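PDB 4TT9: surface presentation of antigens protein SpaO from Shigella flexneri, which is a type III secretion C-ring protein required for invasion and for secretion of the Ipa antigens, here represented by its C-terminal SpoA domain. Local coordinates for residues B[53-56]-B[61-64]; B[66-69]-B[74-77]. All coordinates share one frame; numbering follows the deposited sequence.

Contact 1 (B[53-56]-B[61-64]); sequences HVNI and SLVG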
# COMPACT_ATOMS: atom_id res chain seq x y z
N HIS B 53 -2.12 2.68 9.76
CA HIS B 53 -3.39 2.81 9.05
C HIS B 53 -3.31 2.35 7.61
O HIS B 53 -3.70 3.08 6.70
CB HIS B 53 -3.89 4.26 9.09
CG HIS B 53 -4.30 4.73 10.45
ND1 HIS B 53 -3.39 5.08 11.42
CD2 HIS B 53 -5.52 4.91 11.00
CE1 HIS B 53 -4.03 5.46 12.51
NE2 HIS B 53 -5.33 5.37 12.28
N VAL B 54 -2.79 1.15 7.39
CA VAL B 54 -2.82 0.55 6.06
C VAL B 54 -4.23 0.11 5.75
O VAL B 54 -4.90 -0.48 6.60
CB VAL B 54 -1.94 -0.69 6.00
CG1 VAL B 54 -1.67 -1.08 4.56
CG2 VAL B 54 -0.65 -0.44 6.73
N ASN B 55 -4.69 0.42 4.54
CA ASN B 55 -6.01 0.01 4.06
C ASN B 55 -5.89 -1.27 3.27
O ASN B 55 -5.07 -1.37 2.37
CB ASN B 55 -6.61 1.08 3.17
CG ASN B 55 -7.01 2.31 3.94
OD1 ASN B 55 -7.11 2.27 5.16
ND2 ASN B 55 -7.26 3.39 3.23
N ILE B 56 -6.71 -2.25 3.61
CA ILE B 56 -6.64 -3.51 2.89
C ILE B 56 -7.80 -3.58 1.92
O ILE B 56 -8.95 -3.44 2.31
CB ILE B 56 -6.63 -4.70 3.85
CG1 ILE B 56 -5.68 -4.41 5.01
CG2 ILE B 56 -6.23 -5.98 3.11
CD1 ILE B 56 -5.62 -5.48 6.07
N SER B 61 -12.09 -3.21 -3.42
CA SER B 61 -13.03 -3.00 -2.31
C SER B 61 -12.32 -2.91 -0.96
O SER B 61 -11.49 -3.76 -0.64
CB SER B 61 -14.08 -4.12 -2.26
OG SER B 61 -15.17 -3.89 -3.15
N LEU B 62 -12.66 -1.90 -0.17
CA LEU B 62 -12.17 -1.74 1.19
C LEU B 62 -12.73 -2.82 2.08
O LEU B 62 -13.92 -2.83 2.36
CB LEU B 62 -12.60 -0.39 1.76
CG LEU B 62 -11.93 0.05 3.07
CD1 LEU B 62 -10.48 0.39 2.81
CD2 LEU B 62 -12.64 1.22 3.74
N VAL B 63 -11.87 -3.72 2.55
CA VAL B 63 -12.35 -4.79 3.40
C VAL B 63 -11.79 -4.69 4.81
O VAL B 63 -12.13 -5.50 5.66
CB VAL B 63 -11.97 -6.15 2.82
CG1 VAL B 63 -12.74 -6.41 1.56
CG2 VAL B 63 -10.50 -6.18 2.53
N GLY B 64 -10.94 -3.70 5.06
CA GLY B 64 -10.38 -3.55 6.39
C GLY B 64 -9.16 -2.65 6.45
O GLY B 64 -8.81 -2.01 5.47
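Leu62 lays its CD1 methyl over the base of the Asn55 side chain, with CD1 3.9 Å from Asn55 CB. The two side chains cross at a slant. In Leu62, chi1 (-168°, CG opposite the backbone N) and chi2 (70°) together bring CD1 to Asn55. The amide end of Asn55 is held elsewhere: its OD1 is hydrogen-bonded to ND1 of His65.

Three backbone hydrogen bonds, one of them weak, join the strands. Ile56 N donates to Gly64 O at 2.8 Å. The bond is straight at the hydrogen, but the donor sits above the carbonyl plane, 43° out of it. In return, Ile56 O takes two N-H groups. Val63 N is the stronger donor, 2.9 Å from Ile56 O and nearly in line with the carbonyl bond. Gly64 N gives a weak, bent bond to the same oxygen.

Val63 CG2, set between its own backbone N and carbonyl carbon, is thereby turned onto Ile56 O, 3.2 Å away. Ile56 CG2 lies more loosely against Val63 CG2, 4.3 Å away. The Ile56 side chain stands on the same sheet face to which a CB of Gly64 would point. Trp82 touches both Ile56 and Val63, and Phe44 of the second subunit also packs on Ile56.

Gly64 has backbone angles that suit a residue without a CB. Two residues, Val63 and Gly64, thus face the single Ile56, a classic beta bulge in the antiparallel hairpin of strands 54-58 and 61-70 of this C-terminal SpoA domain of the FliN/MopA/SpaO family.

Contact 2 (B[66-69]-B[74-77]); sequences GELV and GYGI
Val69 and Gly76 are joined by two backbone hydrogen bonds. Val69 N donates to Gly76 O at 2.9 Å, and Gly76 N donates to Val69 O at the same length. Both are nearly straight. Val69 and Gly76 form an antiparallel hydrogen-bonded pair, and Leu68 with Ile77 is the adjoining non-hydrogen-bonded pair.

CA-H...O contacts supplement these bonds. Ile77 CA lies 3.3 Å from Glu67 O, and Tyr75 CA meets Val69 O.

The packing is on both faces. Leu68 CD1 rests 3.7 Å from Tyr75 CD1, and the two side chains run askew to each other. Leu68 also brings CD1 to 3.6 Å from Gly76 O; with CG trans to N (chi1 168°), its end swings toward residues 74-77. On the same face as Leu68, Ile77 CG2 lies 3.8 Å from Gly66 CA, close over the bare CA of a residue with no side chain. On the other face, Val69 CG2 touches Gly76 O at 3.5 Å.

Leu68 packs on Leu68 of the second subunit. Ile77, in the non-hydrogen-bonded pair, turns its own N-H and C=O away from residues 66-69. This is consistent with the pairing of Tyr75 and Ile77 with a strand of the second subunit, so that residues 75-77 are paired along both edges and the sheet runs on across the dimer interface.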
# COMPACT_ATOMS: atom_id res chain seq x y z
N GLY B 66 -5.08 -2.31 8.46
CA GLY B 66 -4.07 -3.01 9.23
C GLY B 66 -2.86 -2.18 9.61
O GLY B 66 -2.70 -1.04 9.19
N GLU B 67 -1.98 -2.78 10.40
CA GLU B 67 -0.78 -2.10 10.85
C GLU B 67 0.44 -2.84 10.34
O GLU B 67 0.52 -4.06 10.46
CB GLU B 67 -0.76 -2.05 12.38
CG GLU B 67 -2.13 -1.77 13.00
CD GLU B 67 -2.26 -2.29 14.42
OE1 GLU B 67 -1.23 -2.31 15.13
OE2 GLU B 67 -3.39 -2.67 14.82
N LEU B 68 1.39 -2.12 9.77
CA LEU B 68 2.61 -2.75 9.29
C LEU B 68 3.54 -2.95 10.47
O LEU B 68 3.78 -2.02 11.24
CB LEU B 68 3.28 -1.88 8.22
CG LEU B 68 4.71 -2.21 7.79
CD1 LEU B 68 4.76 -3.53 7.08
CD2 LEU B 68 5.22 -1.12 6.89
N VAL B 69 4.03 -4.17 10.62
CA VAL B 69 4.98 -4.47 11.68
C VAL B 69 6.19 -5.21 11.13
O VAL B 69 6.10 -5.94 10.14
CB VAL B 69 4.32 -5.30 12.79
CG1 VAL B 69 3.25 -4.50 13.50
CG2 VAL B 69 3.74 -6.58 12.23
N GLY B 74 10.90 -10.87 8.28
CA GLY B 74 9.83 -10.40 7.41
C GLY B 74 9.10 -9.18 7.91
O GLY B 74 9.42 -8.63 8.98
N TYR B 75 8.13 -8.75 7.11
CA TYR B 75 7.18 -7.73 7.49
C TYR B 75 5.81 -8.34 7.43
O TYR B 75 5.56 -9.23 6.62
CB TYR B 75 7.23 -6.56 6.51
CG TYR B 75 8.39 -5.63 6.72
CD1 TYR B 75 8.30 -4.57 7.61
CD2 TYR B 75 9.58 -5.81 6.04
CE1 TYR B 75 9.35 -3.73 7.82
CE2 TYR B 75 10.64 -4.96 6.24
CZ TYR B 75 10.51 -3.92 7.14
OH TYR B 75 11.56 -3.06 7.35
N GLY B 76 4.90 -7.86 8.26
CA GLY B 76 3.56 -8.40 8.28
C GLY B 76 2.57 -7.27 8.45
O GLY B 76 2.97 -6.16 8.84
N ILE B 77 1.31 -7.53 8.14
CA ILE B 77 0.25 -6.55 8.37
C ILE B 77 -0.73 -7.12 9.37
O ILE B 77 -1.56 -7.96 9.03
CB ILE B 77 -0.49 -6.14 7.06
CG1 ILE B 77 0.37 -5.17 6.25
CG2 ILE B 77 -1.81 -5.44 7.35
CD1 ILE B 77 1.28 -5.84 5.27

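In the fold
From the N terminus, strand 18-31 comes first and later pairs with strand 54-58. Contact 1 then closes the short turn between 53-56 and 61-64. Contact 2 opens only afterwards and closes the turn between 66-69 and 74-77. The two hairpins are in series, neither nested nor crossed. They share strand 61-70, which pairs with strand 54-58 early on and with strand 75-79 later. Their centres are about 13 Å apart, yet they touch: Val54 O and Gly66 N make a probable hydrogen bond, and Ile56 CD1 packs on Ile77 CG2. Together they tie three consecutive strands into one antiparallel sheet.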